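Local coordinates for protein pectinesterase 1 (Solanum lycopersicum, PDB 1XG2) that hydrolyses the methyl esters of cell-wall pectin, releasing methanol, and may prepare the walls of tomato fruit for softening during ripening, at residues 113-117 against 118-122; 161-164 against 165-168; 292-295 against 296-300. All blocks are in the same frame, centred on the assembly; numbering follows the deposited sequence.

Contact 1: residues 113-117 against 118-122; sequences LRVGA and DMSVI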
ATOM      1  N   LEU A 113      -9.972   4.926   0.861  1.00  9.10           N
ATOM      2  CA  LEU A 113      -8.871   5.069   1.802  1.00  9.13           C
ATOM      3  C   LEU A 113      -7.522   4.773   1.158  1.00  9.11           C
ATOM      4  O   LEU A 113      -7.334   3.720   0.548  1.00  9.07           O
ATOM      5  CB  LEU A 113      -9.073   4.109   2.973  1.00  8.91           C
ATOM      6  CG  LEU A 113      -7.983   4.055   4.047  1.00  9.71           C
ATOM      7  CD1 LEU A 113      -7.920   5.344   4.843  1.00 10.44           C
ATOM      8  CD2 LEU A 113      -8.248   2.865   4.952  1.00 11.24           C
ATOM      9  N   ARG A 114      -6.573   5.684   1.335  1.00  8.91           N
ATOM     10  CA  ARG A 114      -5.174   5.399   1.035  1.00  9.16           C
ATOM     11  C   ARG A 114      -4.362   5.398   2.317  1.00  9.08           C
ATOM     12  O   ARG A 114      -4.419   6.334   3.109  1.00  7.78           O
ATOM     13  CB  ARG A 114      -4.579   6.390   0.047  1.00  9.40           C
ATOM     14  CG  ARG A 114      -3.061   6.291  -0.071  1.00 10.16           C
ATOM     15  CD  ARG A 114      -2.502   6.997  -1.287  1.00 12.23           C
ATOM     16  NE  ARG A 114      -2.787   8.429  -1.262  1.00 12.22           N
ATOM     17  CZ  ARG A 114      -2.155   9.324  -0.497  1.00 12.72           C
ATOM     18  NH1 ARG A 114      -1.176   8.965   0.322  1.00 13.03           N
ATOM     19  NH2 ARG A 114      -2.505  10.605  -0.565  1.00 12.78           N
ATOM     20  N   VAL A 115      -3.599   4.333   2.511  1.00  9.15           N
ATOM     21  CA  VAL A 115      -2.686   4.244   3.634  1.00  9.34           C
ATOM     22  C   VAL A 115      -1.267   4.015   3.133  1.00  9.79           C
ATOM     23  O   VAL A 115      -1.017   3.078   2.383  1.00  9.15           O
ATOM     24  CB  VAL A 115      -3.104   3.122   4.578  1.00  9.73           C
ATOM     25  CG1 VAL A 115      -2.188   3.072   5.780  1.00 11.76           C
ATOM     26  CG2 VAL A 115      -4.575   3.316   5.026  1.00 10.16           C
ATOM     27  N   GLY A 116      -0.358   4.896   3.551  1.00  9.88           N
ATOM     28  CA  GLY A 116       1.084   4.739   3.387  1.00 10.23           C
ATOM     29  C   GLY A 116       1.804   4.996   4.710  1.00 10.60           C
ATOM     30  O   GLY A 116       2.907   5.532   4.728  1.00 10.90           O
ATOM     31  N   ALA A 117       1.162   4.587   5.808  1.00 10.37           N
ATOM     32  CA  ALA A 117       1.626   4.775   7.167  1.00 10.42           C
ATOM     33  C   ALA A 117       2.113   3.444   7.699  1.00 10.46           C
ATOM     34  O   ALA A 117       1.385   2.447   7.689  1.00 10.71           O
ATOM     35  CB  ALA A 117       0.489   5.291   8.053  1.00 10.75           C
ATOM     36  N   ASP A 118       3.348   3.424   8.155  1.00 10.31           N
ATOM     37  CA  ASP A 118       3.915   2.229   8.739  1.00 10.77           C
ATOM     38  C   ASP A 118       3.334   1.956  10.119  1.00 10.79           C
ATOM     39  O   ASP A 118       3.049   2.890  10.877  1.00 10.64           O
ATOM     40  CB  ASP A 118       5.423   2.364   8.821  1.00 10.88           C
ATOM     41  CG  ASP A 118       6.100   1.071   9.195  1.00 11.18           C
ATOM     42  OD1 ASP A 118       5.782   0.030   8.599  1.00  8.82           O
ATOM     43  OD2 ASP A 118       6.991   1.008  10.059  1.00 11.65           O
ATOM     44  N   MET A 119       3.197   0.670  10.437  1.00 11.01           N
ATOM     45  CA  MET A 119       2.625   0.180  11.686  1.00 11.12           C
ATOM     46  C   MET A 119       1.249   0.794  11.957  1.00 11.11           C
ATOM     47  O   MET A 119       0.951   1.260  13.050  1.00 10.44           O
ATOM     48  CB  MET A 119       3.586   0.533  12.821  1.00 12.10           C
ATOM     49  CG  MET A 119       4.974  -0.082  12.626  1.00 12.75           C
ATOM     50  SD  MET A 119       6.070   0.259  14.009  1.00 15.29           S
ATOM     51  CE  MET A 119       6.587   1.909  13.513  1.00 15.98           C
ATOM     52  N   SER A 120       0.436   0.766  10.910  1.00 10.26           N
ATOM     53  CA  SER A 120      -0.929   1.263  10.972  1.00 10.68           C
ATOM     54  C   SER A 120      -1.931   0.121  11.165  1.00 10.16           C
ATOM     55  O   SER A 120      -1.715  -1.006  10.704  1.00  9.34           O
ATOM     56  CB  SER A 120      -1.250   2.056   9.701  1.00 10.38           C
ATOM     57  OG  SER A 120      -0.936   1.288   8.549  1.00 13.60           O
ATOM     58  N   VAL A 121      -3.025   0.428  11.860  1.00 10.48           N
ATOM     59  CA  VAL A 121      -4.085  -0.526  12.122  1.00 10.72           C
ATOM     60  C   VAL A 121      -5.409   0.076  11.685  1.00 10.81           C
ATOM     61  O   VAL A 121      -5.719   1.224  12.024  1.00 10.97           O
ATOM     62  CB  VAL A 121      -4.197  -0.862  13.628  1.00 11.91           C
ATOM     63  CG1 VAL A 121      -5.361  -1.864  13.868  1.00 12.11           C
ATOM     64  CG2 VAL A 121      -2.901  -1.422  14.133  1.00 12.73           C
ATOM     65  N   ILE A 122      -6.171  -0.698  10.922  1.00 10.38           N
ATOM     66  CA  ILE A 122      -7.524  -0.342  10.526  1.00 10.44           C
ATOM     67  C   ILE A 122      -8.422  -1.404  11.183  1.00 10.18           C
ATOM     68  O   ILE A 122      -8.413  -2.564  10.791  1.00 11.57           O
ATOM     69  CB  ILE A 122      -7.632  -0.300   8.978  1.00 10.46           C
ATOM     70  CG1 ILE A 122      -6.763   0.832   8.415  1.00 12.14           C
ATOM     71  CG2 ILE A 122      -9.057  -0.047   8.523  1.00 11.30           C
ATOM     72  CD1 ILE A 122      -5.278   0.543   8.371  1.00 13.53           C
TER
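The flat peptide carbonyl of Ala117 and the hydroxyl of Ser120 form the polar centre of this short turn, an example of how a coil of a beta-helix changes direction. Ser120 OG donates to Ala117 O over 2.7 Å, approaching 28° out of the carbonyl plane with a C=O...donor angle of 147°. With chi1 at 52°, OG sits between its own backbone N and carbonyl carbon, the rotation that turns it back toward Ala117 O. The hydroxyl also lies against Val115, whose CG1 is 3.5 Å from OG, while the CB atoms of Ala117 and Ser120 pass each other at 4.0 Å. The other flat group, the Asp118 carboxylate, belongs to the far side of the turn: its CA-CB bond leads away from residues 113-117, and OD2 takes a salt bridge from Arg140 and a hydrogen bond with Tyr104 of the bound pectinesterase inhibitor.

Beyond the hydroxyl the contact becomes wholly apolar. Leu113 CD2 meets Ile122 CG1 at 4.3 Å, and Val115 CG2 lies 4.4 Å from Ile122 CD1. These branches converge from strands 113-115 and 120-122, which belong to different parallel sheets of the right-handed beta-helix, and the tips point into its interior; Val115 and Ile122 also touch Tyr143 of the next coil.

Were an alanine to replace Ser120, the hydroxyl would be missing, and Ala117 O would probably lose this buried donor while Val115 CG1 faced a small gap. Inside, then, one short bond satisfies a carbonyl next to hydrocarbon; outside, the same turn offers a carboxylate, already engaged by an arginine, to the inhibitor.

Contact 2: residues 161-164 against 165-168; sequences VVFQ and KCQL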
ATOM      1  N   VAL A 161       1.041  -6.065   3.984  1.00  9.34           N
ATOM      2  CA  VAL A 161      -0.279  -5.922   4.577  1.00  9.44           C
ATOM      3  C   VAL A 161      -0.955  -7.266   4.828  1.00  9.81           C
ATOM      4  O   VAL A 161      -0.969  -8.146   3.966  1.00  9.92           O
ATOM      5  CB  VAL A 161      -1.197  -4.995   3.703  1.00  9.31           C
ATOM      6  CG1 VAL A 161      -1.410  -5.564   2.322  1.00 10.18           C
ATOM      7  CG2 VAL A 161      -2.537  -4.766   4.382  1.00  8.56           C
ATOM      8  N   VAL A 162      -1.504  -7.405   6.032  1.00  9.49           N
ATOM      9  CA  VAL A 162      -2.354  -8.534   6.394  1.00 10.47           C
ATOM     10  C   VAL A 162      -3.778  -8.085   6.719  1.00  9.95           C
ATOM     11  O   VAL A 162      -3.989  -7.167   7.522  1.00 10.48           O
ATOM     12  CB  VAL A 162      -1.768  -9.277   7.598  1.00 10.38           C
ATOM     13  CG1 VAL A 162      -2.673 -10.427   8.023  1.00 12.12           C
ATOM     14  CG2 VAL A 162      -0.374  -9.785   7.246  1.00 10.91           C
ATOM     15  N   PHE A 163      -4.736  -8.735   6.072  1.00 10.57           N
ATOM     16  CA  PHE A 163      -6.161  -8.625   6.371  1.00 10.89           C
ATOM     17  C   PHE A 163      -6.546  -9.852   7.172  1.00 11.50           C
ATOM     18  O   PHE A 163      -6.319 -10.986   6.739  1.00 12.21           O
ATOM     19  CB  PHE A 163      -6.994  -8.558   5.090  1.00 10.98           C
ATOM     20  CG  PHE A 163      -6.726  -7.343   4.266  1.00 11.41           C
ATOM     21  CD1 PHE A 163      -5.654  -7.312   3.392  1.00 11.38           C
ATOM     22  CD2 PHE A 163      -7.545  -6.220   4.363  1.00 12.47           C
ATOM     23  CE1 PHE A 163      -5.384  -6.180   2.653  1.00 10.40           C
ATOM     24  CE2 PHE A 163      -7.283  -5.089   3.621  1.00 10.22           C
ATOM     25  CZ  PHE A 163      -6.212  -5.071   2.762  1.00 11.38           C
ATOM     26  N   GLN A 164      -7.110  -9.632   8.348  1.00 11.64           N
ATOM     27  CA  GLN A 164      -7.489 -10.718   9.220  1.00 12.16           C
ATOM     28  C   GLN A 164      -8.909 -10.536   9.711  1.00 11.36           C
ATOM     29  O   GLN A 164      -9.238  -9.490  10.242  1.00 10.52           O
ATOM     30  CB  GLN A 164      -6.531 -10.758  10.400  1.00 12.36           C
ATOM     31  CG  GLN A 164      -6.202 -12.120  10.875  1.00 14.85           C
ATOM     32  CD  GLN A 164      -5.144 -12.089  11.951  1.00 13.92           C
ATOM     33  OE1 GLN A 164      -5.385 -11.552  13.030  1.00 13.02           O
ATOM     34  NE2 GLN A 164      -3.970 -12.638  11.659  1.00 12.88           N
ATOM     35  N   LYS A 165      -9.738 -11.567   9.549  1.00 11.58           N
ATOM     36  CA  LYS A 165     -11.138 -11.519   9.976  1.00 12.24           C
ATOM     37  C   LYS A 165     -11.890 -10.307   9.404  1.00 12.16           C
ATOM     38  O   LYS A 165     -12.695  -9.667  10.080  1.00 12.10           O
ATOM     39  CB  LYS A 165     -11.241 -11.575  11.505  1.00 13.43           C
ATOM     40  CG  LYS A 165     -10.492 -12.749  12.120  1.00 16.95           C
ATOM     41  CD  LYS A 165     -11.398 -13.817  12.667  1.00 22.84           C
ATOM     42  CE  LYS A 165     -10.599 -15.029  13.205  1.00 26.17           C
ATOM     43  NZ  LYS A 165     -10.216 -14.924  14.661  1.00 26.55           N
ATOM     44  N   CYS A 166     -11.611 -10.016   8.139  1.00 11.19           N
ATOM     45  CA  CYS A 166     -12.336  -9.006   7.384  1.00 11.50           C
ATOM     46  C   CYS A 166     -13.306  -9.675   6.430  1.00 11.15           C
ATOM     47  O   CYS A 166     -13.095 -10.809   6.022  1.00 11.21           O
ATOM     48  CB  CYS A 166     -11.365  -8.143   6.575  1.00 11.47           C
ATOM     49  SG  CYS A 166     -10.248  -7.161   7.616  1.00 12.60           S
ATOM     50  N   GLN A 167     -14.357  -8.952   6.064  1.00 11.17           N
ATOM     51  CA  GLN A 167     -15.245  -9.371   4.996  1.00 11.13           C
ATOM     52  C   GLN A 167     -14.885  -8.537   3.765  1.00 10.67           C
ATOM     53  O   GLN A 167     -14.995  -7.314   3.779  1.00 10.26           O
ATOM     54  CB  GLN A 167     -16.702  -9.178   5.424  1.00 11.63           C
ATOM     55  CG  GLN A 167     -17.017  -9.905   6.720  1.00 14.02           C
ATOM     56  CD  GLN A 167     -18.505 -10.125   6.967  1.00 17.27           C
ATOM     57  OE1 GLN A 167     -19.113 -11.042   6.397  1.00 19.93           O
ATOM     58  NE2 GLN A 167     -19.084  -9.307   7.839  1.00 18.03           N
ATOM     59  N   LEU A 168     -14.394  -9.220   2.740  1.00 10.71           N
ATOM     60  CA  LEU A 168     -14.007  -8.619   1.474  1.00 11.03           C
ATOM     61  C   LEU A 168     -15.136  -8.935   0.502  1.00 11.76           C
ATOM     62  O   LEU A 168     -15.344 -10.086   0.117  1.00 12.40           O
ATOM     63  CB  LEU A 168     -12.670  -9.175   1.001  1.00 10.46           C
ATOM     64  CG  LEU A 168     -11.568  -9.159   2.073  1.00  9.97           C
ATOM     65  CD1 LEU A 168     -10.275  -9.683   1.510  1.00 11.16           C
ATOM     66  CD2 LEU A 168     -11.381  -7.789   2.622  1.00 10.05           C
TER
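Lys165 begins the bend by setting its CB against the carbonyl of Gln164, with CB only 3.2 Å from Gln164 O. That closeness follows from the left-handed backbone of Lys165 (phi 53°), which makes a sharp corner at the cost of some local crowding. From there the lysine chain, bent at chi2 and chi4, leads away from residues 161-164, and NZ makes a salt bridge with Asp317 at the chain terminus. Gln164 itself spreads outward on an extended chain: NE2 is bonded to Val312 O and to Gln198 OE1, which holds the amide in a fixed orientation.

Cys166 comes next and turns inward. Its SG lies anti to its own carbonyl carbon (chi1 -65°), a rotation that brings the sulfur to the edge of the Phe163 ring, near the ring plane, with SG 4.3 Å from CD2. The same sulfur is 3.7 Å from Gln164 O. A disulfide between Cys166 and Cys200 is known for this protein, but it is not formed in the present structure.

The corner joins strand 160-164 to strand 167-170, members of two different parallel sheets in the right-handed beta-helix of the pectinesterase domain. Gln164 and Lys165 both turn outward at this corner, while Phe163, Cys166 and Leu168 face the core. Next along the chain, Gln167 OE1 is hydrogen-bonded to Asn201 ND2 on the adjoining coil.

Leu168 returns to the interior. Its CD2 comes to 4.5 Å from Phe163 CD2 and approaches the ring obliquely. On neighbouring coils Tyr143 stacks with the Phe163 ring, and Ile197 touches both Phe163 and Leu168.

Contact 3: residues 292-295 against 296-300; sequences FTVA and KLIQG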
ATOM      1  N   PHE A 292       3.649 -15.318   5.175  1.00 15.72           N
ATOM      2  CA  PHE A 292       2.534 -14.399   4.965  1.00 15.24           C
ATOM      3  C   PHE A 292       1.720 -14.138   6.222  1.00 15.19           C
ATOM      4  O   PHE A 292       0.685 -13.492   6.161  1.00 13.96           O
ATOM      5  CB  PHE A 292       1.699 -14.896   3.782  1.00 14.94           C
ATOM      6  CG  PHE A 292       2.528 -15.059   2.533  1.00 15.77           C
ATOM      7  CD1 PHE A 292       2.878 -13.949   1.770  1.00 16.72           C
ATOM      8  CD2 PHE A 292       3.047 -16.290   2.186  1.00 14.78           C
ATOM      9  CE1 PHE A 292       3.683 -14.075   0.644  1.00 17.24           C
ATOM     10  CE2 PHE A 292       3.855 -16.431   1.068  1.00 15.86           C
ATOM     11  CZ  PHE A 292       4.177 -15.319   0.288  1.00 15.96           C
ATOM     12  N   THR A 293       2.240 -14.586   7.368  1.00 15.08           N
ATOM     13  CA  THR A 293       1.593 -14.357   8.658  1.00 14.99           C
ATOM     14  C   THR A 293       1.947 -12.984   9.185  1.00 14.65           C
ATOM     15  O   THR A 293       2.859 -12.315   8.697  1.00 15.33           O
ATOM     16  CB  THR A 293       2.008 -15.414   9.703  1.00 15.00           C
ATOM     17  OG1 THR A 293       3.432 -15.418   9.853  1.00 15.23           O
ATOM     18  CG2 THR A 293       1.659 -16.811   9.249  1.00 15.54           C
ATOM     19  N   VAL A 294       1.208 -12.554  10.185  1.00 14.33           N
ATOM     20  CA  VAL A 294       1.447 -11.269  10.836  1.00 13.97           C
ATOM     21  C   VAL A 294       2.887 -11.200  11.348  1.00 14.57           C
ATOM     22  O   VAL A 294       3.568 -10.188  11.192  1.00 13.78           O
ATOM     23  CB  VAL A 294       0.472 -11.069  11.980  1.00 13.68           C
ATOM     24  CG1 VAL A 294       0.945  -9.993  12.954  1.00 14.06           C
ATOM     25  CG2 VAL A 294      -0.903 -10.749  11.448  1.00 14.30           C
ATOM     26  N   ALA A 295       3.333 -12.296  11.955  1.00 15.05           N
ATOM     27  CA  ALA A 295       4.677 -12.376  12.510  1.00 14.99           C
ATOM     28  C   ALA A 295       5.759 -12.130  11.450  1.00 14.64           C
ATOM     29  O   ALA A 295       6.704 -11.391  11.688  1.00 14.97           O
ATOM     30  CB  ALA A 295       4.879 -13.729  13.166  1.00 15.41           C
ATOM     31  N   LYS A 296       5.614 -12.727  10.275  1.00 14.19           N
ATOM     32  CA  LYS A 296       6.690 -12.690   9.288  1.00 14.49           C
ATOM     33  C   LYS A 296       6.559 -11.554   8.274  1.00 14.09           C
ATOM     34  O   LYS A 296       7.562 -10.975   7.873  1.00 14.64           O
ATOM     35  CB  LYS A 296       6.779 -14.025   8.545  1.00 14.81           C
ATOM     36  CG  LYS A 296       7.038 -15.222   9.442  1.00 16.67           C
ATOM     37  CD  LYS A 296       8.383 -15.140  10.146  1.00 20.51           C
ATOM     38  CE  LYS A 296       8.531 -16.269  11.173  1.00 23.26           C
ATOM     39  NZ  LYS A 296       9.780 -16.123  11.976  1.00 26.01           N
ATOM     40  N   LEU A 297       5.344 -11.253   7.828  1.00 12.84           N
ATOM     41  CA  LEU A 297       5.166 -10.286   6.741  1.00 12.28           C
ATOM     42  C   LEU A 297       5.200  -8.838   7.231  1.00 11.94           C
ATOM     43  O   LEU A 297       5.743  -7.970   6.558  1.00 11.73           O
ATOM     44  CB  LEU A 297       3.875 -10.560   5.970  1.00 12.08           C
ATOM     45  CG  LEU A 297       3.599  -9.653   4.758  1.00 12.51           C
ATOM     46  CD1 LEU A 297       4.643  -9.842   3.667  1.00 13.81           C
ATOM     47  CD2 LEU A 297       2.218  -9.933   4.209  1.00 13.10           C
ATOM     48  N   ILE A 298       4.632  -8.589   8.409  1.00 11.54           N
ATOM     49  CA  ILE A 298       4.575  -7.249   8.981  1.00 11.48           C
ATOM     50  C   ILE A 298       5.229  -7.123  10.369  1.00 12.27           C
ATOM     51  O   ILE A 298       5.055  -6.116  11.035  1.00 11.68           O
ATOM     52  CB  ILE A 298       3.099  -6.742   9.011  1.00 11.50           C
ATOM     53  CG1 ILE A 298       2.192  -7.611   9.896  1.00 10.26           C
ATOM     54  CG2 ILE A 298       2.545  -6.679   7.576  1.00 12.09           C
ATOM     55  CD1 ILE A 298       0.780  -7.034  10.071  1.00 10.32           C
ATOM     56  N   GLN A 299       6.002  -8.116  10.790  1.00 13.53           N
ATOM     57  CA  GLN A 299       6.669  -8.053  12.098  1.00 15.57           C
ATOM     58  C   GLN A 299       5.723  -7.568  13.188  1.00 16.99           C
ATOM     59  O   GLN A 299       6.088  -6.752  14.033  1.00 17.61           O
ATOM     60  CB  GLN A 299       7.895  -7.144  12.018  1.00 15.77           C
ATOM     61  CG  GLN A 299       8.992  -7.722  11.131  1.00 16.21           C
ATOM     62  CD  GLN A 299       8.712  -7.521   9.671  1.00 16.16           C
ATOM     63  OE1 GLN A 299       8.426  -6.411   9.257  1.00 17.05           O
ATOM     64  NE2 GLN A 299       8.786  -8.590   8.885  1.00 19.18           N
ATOM     65  N   GLY A 300       4.502  -8.088  13.175  1.00 18.92           N
ATOM     66  CA  GLY A 300       3.386  -7.426  13.823  1.00 20.86           C
ATOM     67  C   GLY A 300       3.454  -7.249  15.328  1.00 22.55           C
ATOM     68  O   GLY A 300       3.063  -6.210  15.839  1.00 23.68           O
TER
HETATM   69  O   HOH W   1       9.756 -11.041  10.748  1.00 39.92           O
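Thr293 and Lys296 lie side by side and point the same way across the first turn of helix 294-297, with Thr293 OG1 3.6 Å from Lys296 CG. Thr293 is the N-cap: its OG1 accepts a long, weak bond from Lys296 N, and the same oxygen is hydrogen-bonded to Met290 O. The first turn is held more firmly by the backbone, where Leu297 N donates to Thr293 O at 2.8 Å in a nearly straight bond (167° at the hydrogen).

At the other end Val294 confronts Ile298 and Gly300. Its CG1, anti to the backbone N, rests 3.6 Å from Gly300 CA; a CB on Gly300 would point straight into this methyl. Ile298 CG1 folds back to 3.2 Å from Val294 O, and that oxygen receives Gly300 N at 3.0 Å from 46° above the carbonyl plane. The chain leaves the helix through the left-handed residue Gln299, which brings Gly300 N back to Val294 O.

Gln299 reaches back along the outer side: a water accepts from its NE2 and donates to Ala295 O at 3.2 Å, while its OE1 is bonded to Arg140. On the inner side Val294 and Leu297 pack on Val162 of the beta-helix.

The chemistry is that of a helix barely one turn long, whose end groups have to be satisfied locally: the threonine hydroxyl gives an N-H at the start only weak help and its carbonyl does most of the work, while a backbone amide and a water serve the carbonyls at the finish.

In the fold
The three contacts come in series along the catalytic pectinesterase domain. Contacts 1 and 2, with centres 14 Å apart, are both bends between sheets of the beta-helix, and both reach the 11-stranded sheet, through strands 120-123 and 160-164; strand 140-144 runs between them. Contact 3, a short helix near the C-terminus, lies on the outside of that sheet and touches contact 2, where Val294 CG2 meets Val162 CG1 at 3.9 Å. Arg140 ties contact 1 to contact 3, binding both Asp118 and Gln299. Those two residues also meet the inhibitor chain, so a region built from distant parts of the sequence contributes to the complex.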